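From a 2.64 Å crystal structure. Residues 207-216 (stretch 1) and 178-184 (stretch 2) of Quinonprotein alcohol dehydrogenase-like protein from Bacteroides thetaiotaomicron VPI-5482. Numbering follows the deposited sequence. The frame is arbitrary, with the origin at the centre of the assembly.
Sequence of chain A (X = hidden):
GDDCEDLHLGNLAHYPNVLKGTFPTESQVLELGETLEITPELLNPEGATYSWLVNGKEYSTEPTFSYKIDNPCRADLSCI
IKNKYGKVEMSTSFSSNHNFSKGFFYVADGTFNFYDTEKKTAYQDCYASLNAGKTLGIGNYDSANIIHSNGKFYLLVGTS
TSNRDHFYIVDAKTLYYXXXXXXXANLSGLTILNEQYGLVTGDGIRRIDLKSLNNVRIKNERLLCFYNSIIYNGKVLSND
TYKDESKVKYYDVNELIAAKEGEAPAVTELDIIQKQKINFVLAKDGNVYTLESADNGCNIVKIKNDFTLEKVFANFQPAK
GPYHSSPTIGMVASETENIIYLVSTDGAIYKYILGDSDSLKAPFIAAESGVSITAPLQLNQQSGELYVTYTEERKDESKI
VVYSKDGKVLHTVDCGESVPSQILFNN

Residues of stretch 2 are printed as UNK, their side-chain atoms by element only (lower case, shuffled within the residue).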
# COMPACT_ATOMS: atom_id res chain seq x y z
N ARG A 207 -4.99 12.49 17.20
CA ARG A 207 -5.23 11.08 17.53
C ARG A 207 -6.39 10.63 16.72
O ARG A 207 -7.40 11.33 16.70
CB ARG A 207 -5.47 10.87 19.04
CG ARG A 207 -5.70 9.39 19.40
CD ARG A 207 -6.00 9.17 20.87
NE ARG A 207 -7.20 9.87 21.31
CZ ARG A 207 -7.21 10.99 22.04
NH1 ARG A 207 -6.06 11.52 22.47
NH2 ARG A 207 -8.35 11.57 22.38
N ILE A 208 -6.28 9.51 16.05
CA ILE A 208 -7.39 8.96 15.27
C ILE A 208 -7.80 7.59 15.89
O ILE A 208 -6.94 6.80 16.26
CB ILE A 208 -7.07 8.87 13.73
CG1 ILE A 208 -8.32 8.41 12.90
CG2 ILE A 208 -5.80 8.03 13.41
CD1 ILE A 208 -8.34 8.80 11.46
N ASP A 209 -9.12 7.38 16.05
CA ASP A 209 -9.68 6.10 16.52
C ASP A 209 -9.75 5.19 15.31
O ASP A 209 -10.40 5.56 14.33
CB ASP A 209 -11.05 6.33 17.20
CG ASP A 209 -11.69 5.10 17.81
OD1 ASP A 209 -11.91 4.10 17.08
OD2 ASP A 209 -12.07 5.17 18.99
N LEU A 210 -9.07 4.05 15.33
CA LEU A 210 -8.99 3.17 14.15
C LEU A 210 -10.32 2.37 13.89
O LEU A 210 -10.40 1.67 12.88
CB LEU A 210 -7.81 2.18 14.29
CG LEU A 210 -6.42 2.85 14.36
CD1 LEU A 210 -5.33 1.84 14.53
CD2 LEU A 210 -6.14 3.70 13.15
N LYS A 211 -11.37 2.58 14.71
CA LYS A 211 -12.67 1.93 14.50
C LYS A 211 -13.69 2.96 14.00
O LYS A 211 -14.22 2.80 12.89
CB LYS A 211 -13.17 1.21 15.77
CG LYS A 211 -12.12 0.31 16.49
CD LYS A 211 -11.50 -0.82 15.63
CE LYS A 211 -10.46 -1.62 16.40
NZ LYS A 211 -9.79 -2.64 15.55
N SER A 212 -13.92 4.04 14.79
CA SER A 212 -14.89 5.09 14.42
C SER A 212 -14.33 6.08 13.39
O SER A 212 -15.11 6.68 12.66
CB SER A 212 -15.32 5.88 15.66
OG SER A 212 -14.23 6.53 16.27
N LEU A 213 -13.00 6.27 13.38
CA LEU A 213 -12.21 7.14 12.52
C LEU A 213 -12.43 8.63 12.91
O LEU A 213 -12.09 9.53 12.13
CB LEU A 213 -12.46 6.92 11.01
CG LEU A 213 -12.08 5.52 10.47
CD1 LEU A 213 -12.14 5.49 8.97
CD2 LEU A 213 -10.66 5.14 10.87
N ASN A 214 -12.87 8.89 14.16
CA ASN A 214 -12.92 10.24 14.69
C ASN A 214 -11.51 10.64 15.07
O ASN A 214 -10.74 9.76 15.47
CB ASN A 214 -13.90 10.38 15.87
CG ASN A 214 -15.37 10.38 15.47
OD1 ASN A 214 -15.80 10.98 14.46
ND2 ASN A 214 -16.20 9.77 16.31
N ASN A 215 -11.15 11.92 14.90
CA ASN A 215 -9.82 12.39 15.25
C ASN A 215 -9.93 13.57 16.20
O ASN A 215 -10.93 14.29 16.19
CB ASN A 215 -8.94 12.75 14.03
CG ASN A 215 -9.30 14.02 13.33
OD1 ASN A 215 -8.74 15.10 13.61
ND2 ASN A 215 -10.21 13.91 12.38
N VAL A 216 -8.93 13.71 17.07
CA VAL A 216 -8.84 14.78 18.08
C VAL A 216 -7.54 15.47 17.82
O VAL A 216 -6.50 14.81 17.73
CB VAL A 216 -8.96 14.26 19.55
CG1 VAL A 216 -8.77 15.38 20.56
CG2 VAL A 216 -10.29 13.53 19.80
N UNK A 178 -12.50 -1.12 3.72
CA UNK A 178 -13.31 -1.31 4.91
C UNK A 178 -13.99 -0.02 5.30
O UNK A 178 -15.21 0.00 5.46
c UNK A 178 -11.46 -3.97 7.03
o UNK A 178 -11.27 -3.31 8.07
c UNK A 178 -12.49 -1.85 6.07
c UNK A 178 -12.10 -3.29 5.84
o UNK A 178 -11.18 -5.19 6.92
N UNK A 179 -13.21 1.07 5.41
CA UNK A 179 -13.74 2.36 5.82
C UNK A 179 -12.77 3.49 5.43
O UNK A 179 -11.63 3.22 5.05
c UNK A 179 -14.87 3.35 7.94
n UNK A 179 -14.94 3.38 9.27
o UNK A 179 -15.52 4.11 7.22
c UNK A 179 -13.95 2.33 7.36
N UNK A 180 -13.25 4.73 5.49
CA UNK A 180 -12.48 5.95 5.21
C UNK A 180 -13.16 7.16 5.86
O UNK A 180 -14.35 7.12 6.19
o UNK A 180 -13.55 6.35 3.06
c UNK A 180 -12.30 6.17 3.71
N UNK A 181 -12.38 8.23 6.10
CA UNK A 181 -12.89 9.43 6.75
C UNK A 181 -12.04 10.65 6.45
O UNK A 181 -10.90 10.53 5.99
c UNK A 181 -12.97 9.23 8.26
N UNK A 182 -12.60 11.82 6.72
CA UNK A 182 -11.99 13.13 6.59
C UNK A 182 -11.16 13.37 7.83
O UNK A 182 -11.59 13.02 8.92
c UNK A 182 -12.55 15.63 6.38
c UNK A 182 -13.11 14.21 6.42
c UNK A 182 -13.98 13.93 5.20
N UNK A 183 -9.96 13.95 7.68
CA UNK A 183 -9.09 14.30 8.82
C UNK A 183 -8.75 15.78 8.62
O UNK A 183 -9.26 16.64 9.33
c UNK A 183 -7.85 13.38 8.99
c UNK A 183 -8.25 11.91 9.04
c UNK A 183 -7.05 13.76 10.23
N UNK A 184 -7.98 16.05 7.57
CA UNK A 184 -7.60 17.40 7.18
C UNK A 184 -6.66 17.40 6.00
O UNK A 184 -6.05 16.38 5.67
O HOH W 1 -11.34 11.89 11.29

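Position 178 carries three carbons in a row, the third bearing two oxygens: an unbranched chain ending in a carboxylate. It stays out of reach of 207-216. This is a glutamate, E178, exposed and free of any duty in this contact.

Position 179 has two carbons, the second holding one oxygen and one nitrogen, so a short carboxamide. Its CA-to-CB bond points toward the other stretch, and the amide nitrogen lies 3.5 Å from CD1 of L213 and 3.7 Å from the backbone O of K211. The residue is asparagine, N179. Neither approach is a hydrogen bond; its OD1 instead takes a weak one, 2.9 Å, from the backbone N of position 180.

Position 180, just met as a backbone donor, has one carbon and then one oxygen, the hydroxymethyl of serine. The CA-to-CB bond of S180 points away, and the side chain is in the p rotamer, yet its backbone C still lies 3.7 Å from CD1 of L213.

Position 181 has a single carbon, pointing toward stretch 1 and lying 3.6 Å from CB of L213. One carbon means alanine, A181. CA of A181 stands 6.2 Å from CA of L213.

Position 182 shows three carbons, one carrying the other two: a beta-branched valine. The CA-to-CB bond of V182 points away, and the residue contributes its backbone O, which accepts from water 1 at 2.6 Å.

Position 183 has the same forked three carbons, its CA-to-CB bond pointing sideways. One branch tip comes within 3.9 Å of CD1 of I208, the other within 3.8 Å of ND2 of N215. This is again valine, V183, with CG2 on the isoleucine and CG1 beside the amide.

Position 184 has no side-chain atoms, hence glycine, G184, and it makes no contact.

The contact follows a simple rule: alternate along the strand, then bridge with water. The CA-to-CB bonds of 179 and 181 point toward 207-216 while that of 180 points away, and L213, the residue most covered here, packs along the strand. The turn of 207-216 is braced from within: the backbone N of K211 donates to OD1 of D209 at 2.9 Å, and the backbone N of S212 donates to OD1 of D209 at 3.0 Å. No direct hydrogen bond crosses between the stretches. Water 1 fills the polar gap, donating to O of V182 and O of L213 and accepting from ND2 of N215, each at 2.6 Å.

Stretch 2 (178-184) ENSAVVG
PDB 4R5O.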